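Local coordinates for protein nucleotide pyrophosphohydrolase (Bacillus cereus, PDB 5IE9) that probably hydrolyses nucleoside triphosphates to monophosphates and pyrophosphate, as a manganese-binding member of the MazG nucleotide pyrophosphohydrolase family, at residues Glu12-Ile17 / Glu22-Pro27; Asp8-Val13 / Ile83-Ala88. All coordinates share one frame; numbering follows the deposited sequence.

Interaction 1. Residues Glu12-Ile17 / Glu22-Pro27; sequences EVDAYI and EGYFSP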
loop_
_atom_site.group_PDB
_atom_site.type_symbol
_atom_site.label_atom_id
_atom_site.label_comp_id
_atom_site.label_asym_id
_atom_site.label_seq_id
_atom_site.Cartn_x
_atom_site.Cartn_y
_atom_site.Cartn_z
ATOM N N GLU C 12 -13.190 22.187 5.790
ATOM C CA GLU C 12 -13.433 22.375 4.362
ATOM C C GLU C 12 -13.845 21.069 3.674
ATOM O O GLU C 12 -14.733 21.071 2.814
ATOM C CB GLU C 12 -12.177 22.950 3.706
ATOM C CG GLU C 12 -12.375 23.547 2.322
ATOM C CD GLU C 12 -11.134 24.247 1.789
ATOM O OE1 GLU C 12 -10.203 24.524 2.577
ATOM O OE2 GLU C 12 -11.095 24.534 0.571
ATOM N N VAL C 13 -13.199 19.965 4.063
ATOM C CA VAL C 13 -13.505 18.637 3.519
ATOM C C VAL C 13 -14.822 18.130 4.101
ATOM O O VAL C 13 -15.641 17.534 3.381
ATOM C CB VAL C 13 -12.344 17.644 3.736
ATOM C CG1 VAL C 13 -12.752 16.208 3.420
ATOM C CG2 VAL C 13 -11.154 18.034 2.876
ATOM N N ASP C 14 -15.026 18.397 5.391
ATOM C CA ASP C 14 -16.273 18.057 6.074
ATOM C C ASP C 14 -17.486 18.745 5.455
ATOM O O ASP C 14 -18.554 18.140 5.354
ATOM C CB ASP C 14 -16.182 18.396 7.560
ATOM C CG ASP C 14 -17.200 17.648 8.389
ATOM O OD1 ASP C 14 -17.278 16.404 8.275
ATOM O OD2 ASP C 14 -17.914 18.309 9.170
ATOM N N ALA C 15 -17.303 20.001 5.041
ATOM C CA ALA C 15 -18.350 20.783 4.373
ATOM C C ALA C 15 -18.709 20.207 2.996
ATOM O O ALA C 15 -19.883 20.200 2.612
ATOM C CB ALA C 15 -17.935 22.243 4.257
ATOM N N TYR C 16 -17.694 19.722 2.277
ATOM C CA TYR C 16 -17.857 19.134 0.952
ATOM C C TYR C 16 -18.584 17.787 1.012
ATOM O O TYR C 16 -19.467 17.529 0.196
ATOM C CB TYR C 16 -16.497 19.006 0.249
ATOM C CG TYR C 16 -16.517 18.163 -1.010
ATOM C CD1 TYR C 16 -17.019 18.677 -2.207
ATOM C CD2 TYR C 16 -16.033 16.843 -1.003
ATOM C CE1 TYR C 16 -17.052 17.908 -3.362
ATOM C CE2 TYR C 16 -16.055 16.067 -2.157
ATOM C CZ TYR C 16 -16.565 16.607 -3.331
ATOM O OH TYR C 16 -16.596 15.852 -4.480
ATOM N N ILE C 17 -18.202 16.939 1.966
ATOM C CA ILE C 17 -18.843 15.633 2.164
ATOM C C ILE C 17 -20.275 15.798 2.704
ATOM O O ILE C 17 -21.182 15.060 2.305
ATOM C CB ILE C 17 -17.973 14.703 3.060
ATOM C CG1 ILE C 17 -16.590 14.429 2.418
ATOM C CG2 ILE C 17 -18.693 13.402 3.414
ATOM C CD1 ILE C 17 -16.568 13.610 1.135
ATOM N N GLU C 22 -24.820 10.162 0.980
ATOM C CA GLU C 22 -23.892 9.077 1.318
ATOM C C GLU C 22 -23.108 9.354 2.606
ATOM O O GLU C 22 -23.016 8.483 3.477
ATOM C CB GLU C 22 -22.900 8.830 0.167
ATOM C CG GLU C 22 -23.513 8.616 -1.218
ATOM C CD GLU C 22 -23.696 7.149 -1.586
ATOM O OE1 GLU C 22 -24.407 6.427 -0.850
ATOM O OE2 GLU C 22 -23.142 6.720 -2.629
ATOM N N GLY C 23 -22.550 10.560 2.722
ATOM C CA GLY C 23 -21.629 10.892 3.812
ATOM C C GLY C 23 -20.298 10.165 3.662
ATOM O O GLY C 23 -19.896 9.803 2.550
ATOM N N TYR C 24 -19.613 9.951 4.780
ATOM C CA TYR C 24 -18.313 9.285 4.766
ATOM C C TYR C 24 -18.426 7.796 4.475
ATOM O O TYR C 24 -19.388 7.150 4.889
ATOM C CB TYR C 24 -17.568 9.515 6.087
ATOM C CG TYR C 24 -17.075 10.930 6.250
ATOM C CD1 TYR C 24 -16.028 11.420 5.457
ATOM C CD2 TYR C 24 -17.659 11.793 7.193
ATOM C CE1 TYR C 24 -15.577 12.728 5.598
ATOM C CE2 TYR C 24 -17.209 13.100 7.345
ATOM C CZ TYR C 24 -16.173 13.558 6.544
ATOM O OH TYR C 24 -15.714 14.839 6.679
ATOM N N PHE C 25 -17.441 7.268 3.750
ATOM C CA PHE C 25 -17.284 5.824 3.565
ATOM C C PHE C 25 -16.934 5.192 4.916
ATOM O O PHE C 25 -16.321 5.846 5.761
ATOM C CB PHE C 25 -16.191 5.537 2.516
ATOM C CG PHE C 25 -16.698 5.449 1.086
ATOM C CD1 PHE C 25 -17.770 6.256 0.627
ATOM C CD2 PHE C 25 -16.083 4.566 0.172
ATOM C CE1 PHE C 25 -18.221 6.158 -0.691
ATOM C CE2 PHE C 25 -16.535 4.462 -1.149
ATOM C CZ PHE C 25 -17.600 5.262 -1.581
ATOM N N SER C 26 -17.343 3.940 5.121
ATOM C CA SER C 26 -16.990 3.176 6.329
ATOM C C SER C 26 -15.464 3.025 6.424
ATOM O O SER C 26 -14.793 2.993 5.387
ATOM C CB SER C 26 -17.677 1.803 6.330
ATOM O OG SER C 26 -17.142 0.935 5.336
ATOM N N PRO C 27 -14.907 2.952 7.659
ATOM C CA PRO C 27 -13.443 2.929 7.837
ATOM C C PRO C 27 -12.678 1.903 6.975
ATOM O O PRO C 27 -11.588 2.206 6.490
ATOM C CB PRO C 27 -13.267 2.649 9.340
ATOM C CG PRO C 27 -14.628 2.342 9.869
ATOM C CD PRO C 27 -15.593 3.018 8.961
#
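Y24, in the loop that returns from helix 6-17 toward helix 27-49, lays its ring across the side chain of I17 and reaches D14 with its hydroxyl. The ring leaves its own backbone with CG anti to the carbonyl carbon (chi1 -71°), and its far end comes closer to the helix than CB does. From CG outward, one face lies against the isoleucine: the methyl CG2 of I17 sits over the centre, 3.8 Å from the ring centroid and 9° off the normal, a CH-pi contact. On the CE1 side, I17 adds a second branch, its CG1 lying 3.7 Å from Y24 CE1. The other carbon flanking CZ, Y24 CE2, lies 3.4 Å from D14 OD1. At the tip, Y24 OH donates a hydrogen bond of 2.7 Å to D14 OD1. This oxygen uses its anti lone pair, and carboxylate and ring are nearly coplanar, so the acceptor meets the ring at its edge. The I17 methyl that covers the ring also touches the backbone of the loop, with I17 CG2 3.6 Å from G23 C. The Y24 side chain also touches M30 of helix 27-49 and N79 of helix 62-80. The in-plane bond to D14 and the methyl over the face restrain the phenol in two different directions, so directional and apolar contacts together hold the loop to the last turn of helix 6-17 at the surface.

Interaction 2. Residues Asp8-Val13 / Ile83-Ala88; sequences DMQKEV and IDLETA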
loop_
_atom_site.group_PDB
_atom_site.type_symbol
_atom_site.label_atom_id
_atom_site.label_comp_id
_atom_site.label_asym_id
_atom_site.label_seq_id
_atom_site.Cartn_x
_atom_site.Cartn_y
_atom_site.Cartn_z
ATOM N N ASP C 8 -9.058 23.988 9.689
ATOM C CA ASP C 8 -9.855 24.530 8.580
ATOM C C ASP C 8 -9.914 23.606 7.359
ATOM O O ASP C 8 -10.987 23.427 6.781
ATOM C CB ASP C 8 -9.367 25.923 8.167
ATOM C CG ASP C 8 -9.666 26.992 9.211
ATOM O OD1 ASP C 8 -10.718 26.926 9.890
ATOM O OD2 ASP C 8 -8.831 27.912 9.346
ATOM N N MET C 9 -8.773 23.024 6.973
ATOM C CA MET C 9 -8.710 22.062 5.858
ATOM C C MET C 9 -9.638 20.874 6.116
ATOM O O MET C 9 -10.301 20.397 5.196
ATOM C CB MET C 9 -7.282 21.562 5.609
ATOM C CG MET C 9 -6.193 22.618 5.723
ATOM S SD MET C 9 -4.607 22.367 4.889
ATOM C CE MET C 9 -4.375 20.591 4.878
ATOM N N GLN C 10 -9.682 20.421 7.372
ATOM C CA GLN C 10 -10.602 19.367 7.811
ATOM C C GLN C 10 -12.064 19.822 7.760
ATOM O O GLN C 10 -12.918 19.081 7.266
ATOM C CB GLN C 10 -10.217 18.819 9.197
ATOM C CG GLN C 10 -8.924 18.016 9.188
ATOM C CD GLN C 10 -8.611 17.310 10.492
ATOM O OE1 GLN C 10 -7.640 17.643 11.170
ATOM N NE2 GLN C 10 -9.411 16.312 10.838
ATOM N N LYS C 11 -12.337 21.040 8.242
ATOM C CA LYS C 11 -13.665 21.683 8.125
ATOM C C LYS C 11 -14.128 21.827 6.667
ATOM O O LYS C 11 -15.302 21.611 6.360
ATOM C CB LYS C 11 -13.681 23.058 8.817
ATOM C CG LYS C 11 -13.882 23.026 10.327
ATOM C CD LYS C 11 -13.709 24.407 10.954
ATOM N N GLU C 12 -13.190 22.187 5.790
ATOM C CA GLU C 12 -13.433 22.375 4.362
ATOM C C GLU C 12 -13.845 21.069 3.674
ATOM O O GLU C 12 -14.733 21.071 2.814
ATOM C CB GLU C 12 -12.177 22.950 3.706
ATOM C CG GLU C 12 -12.375 23.547 2.322
ATOM C CD GLU C 12 -11.134 24.247 1.789
ATOM O OE1 GLU C 12 -10.203 24.524 2.577
ATOM O OE2 GLU C 12 -11.095 24.534 0.571
ATOM N N VAL C 13 -13.199 19.965 4.063
ATOM C CA VAL C 13 -13.505 18.637 3.519
ATOM C C VAL C 13 -14.822 18.130 4.101
ATOM O O VAL C 13 -15.641 17.534 3.381
ATOM C CB VAL C 13 -12.344 17.644 3.736
ATOM C CG1 VAL C 13 -12.752 16.208 3.420
ATOM C CG2 VAL C 13 -11.154 18.034 2.876
ATOM N N ILE C 83 -11.256 12.432 14.534
ATOM C CA ILE C 83 -9.839 12.640 14.830
ATOM C C ILE C 83 -9.368 13.984 14.263
ATOM O O ILE C 83 -9.619 14.304 13.091
ATOM C CB ILE C 83 -8.964 11.476 14.294
ATOM C CG1 ILE C 83 -9.345 10.166 14.994
ATOM C CG2 ILE C 83 -7.477 11.769 14.481
ATOM C CD1 ILE C 83 -8.882 8.906 14.284
ATOM N N ASP C 84 -8.694 14.759 15.112
ATOM C CA ASP C 84 -8.073 16.013 14.706
ATOM C C ASP C 84 -6.603 15.776 14.368
ATOM O O ASP C 84 -5.819 15.402 15.245
ATOM C CB ASP C 84 -8.224 17.064 15.814
ATOM C CG ASP C 84 -7.498 18.357 15.498
ATOM O OD1 ASP C 84 -7.823 19.010 14.476
ATOM O OD2 ASP C 84 -6.594 18.714 16.276
ATOM N N LEU C 85 -6.243 16.000 13.100
ATOM C CA LEU C 85 -4.879 15.723 12.596
ATOM C C LEU C 85 -3.776 16.645 13.148
ATOM O O LEU C 85 -2.592 16.311 13.053
ATOM C CB LEU C 85 -4.837 15.707 11.061
ATOM C CG LEU C 85 -5.548 14.589 10.295
ATOM C CD1 LEU C 85 -5.662 14.975 8.832
ATOM C CD2 LEU C 85 -4.871 13.230 10.431
ATOM N N GLU C 86 -4.163 17.794 13.705
ATOM C CA GLU C 86 -3.234 18.667 14.422
ATOM C C GLU C 86 -2.783 17.981 15.709
ATOM O O GLU C 86 -1.585 17.957 16.011
ATOM C CB GLU C 86 -3.875 20.026 14.720
ATOM C CG GLU C 86 -2.932 21.063 15.329
ATOM C CD GLU C 86 -3.602 22.396 15.653
ATOM O OE1 GLU C 86 -4.776 22.620 15.259
ATOM O OE2 GLU C 86 -2.940 23.235 16.304
ATOM N N THR C 87 -3.748 17.421 16.448
ATOM C CA THR C 87 -3.466 16.610 17.638
ATOM C C THR C 87 -2.587 15.414 17.260
ATOM O O THR C 87 -1.557 15.188 17.891
ATOM C CB THR C 87 -4.756 16.134 18.355
ATOM O OG1 THR C 87 -5.651 17.238 18.532
ATOM C CG2 THR C 87 -4.441 15.531 19.725
ATOM N N ALA C 88 -2.980 14.685 16.214
ATOM C CA ALA C 88 -2.232 13.522 15.721
ATOM C C ALA C 88 -0.763 13.849 15.428
ATOM O O ALA C 88 0.133 13.110 15.844
ATOM C CB ALA C 88 -2.911 12.941 14.489
#
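The carboxamide of Q10 meets the backbone where helix 85-96 starts, bonding to I83 just before it and to L85, its first residue. The CB of Q10 points toward segment 83-88; with CG anti to the carbonyl carbon (chi1 -69°), the extended chain carries the amide to the backbone there. On one side, Q10 NE2 donates to I83 O at 3.0 Å, lying in the carbonyl plane of I83, while I83 O lies in turn in the plane of the glutamine amide. On the other, L85 N donates to Q10 OE1 at 2.9 Å, here tilted 19° from the amide carbonyl plane. Bonds at both ends of the amide give each polar atom of this buried side chain a partner and restrain the amide's rotation. L85 crosses the glutamine obliquely, its CB 3.4 Å from Q10 OE1, giving the amide an apolar neighbour beside the bonded backbone. Between the two bonded residues stands D84, the N-cap of the helix. Its OD2 accepts from T87 N at 3.1 Å, met from above the carboxylate plane, and from T87 OG1 at 2.9 Å, through the anti lone pair. The glutamine thus ties the middle of helix 6-17 to the start of helix 85-96, while I75 of helix 62-80 packs against Q10 and H89 of the second subunit against the neighbouring M9.

How the interactions relate
Both interactions use helix 6-17, and their segments overlap at E12 and V13, with their centres about 12 Å apart. Interaction 2 takes the earlier part of this helix and joins it to the beginning of helix 85-96, some 70 residues later; interaction 1 takes its last turns and joins them to the loop that follows almost at once. Interaction 2 is buried, its centre about 9 Å from the centre of the chain; interaction 1 is a surface contact, centred at about 14 Å. V13, common to both segments, packs on helix 62-80. The N-terminal helix is therefore tied to three later parts of this all-helical chain, and both contacts also border the second subunit.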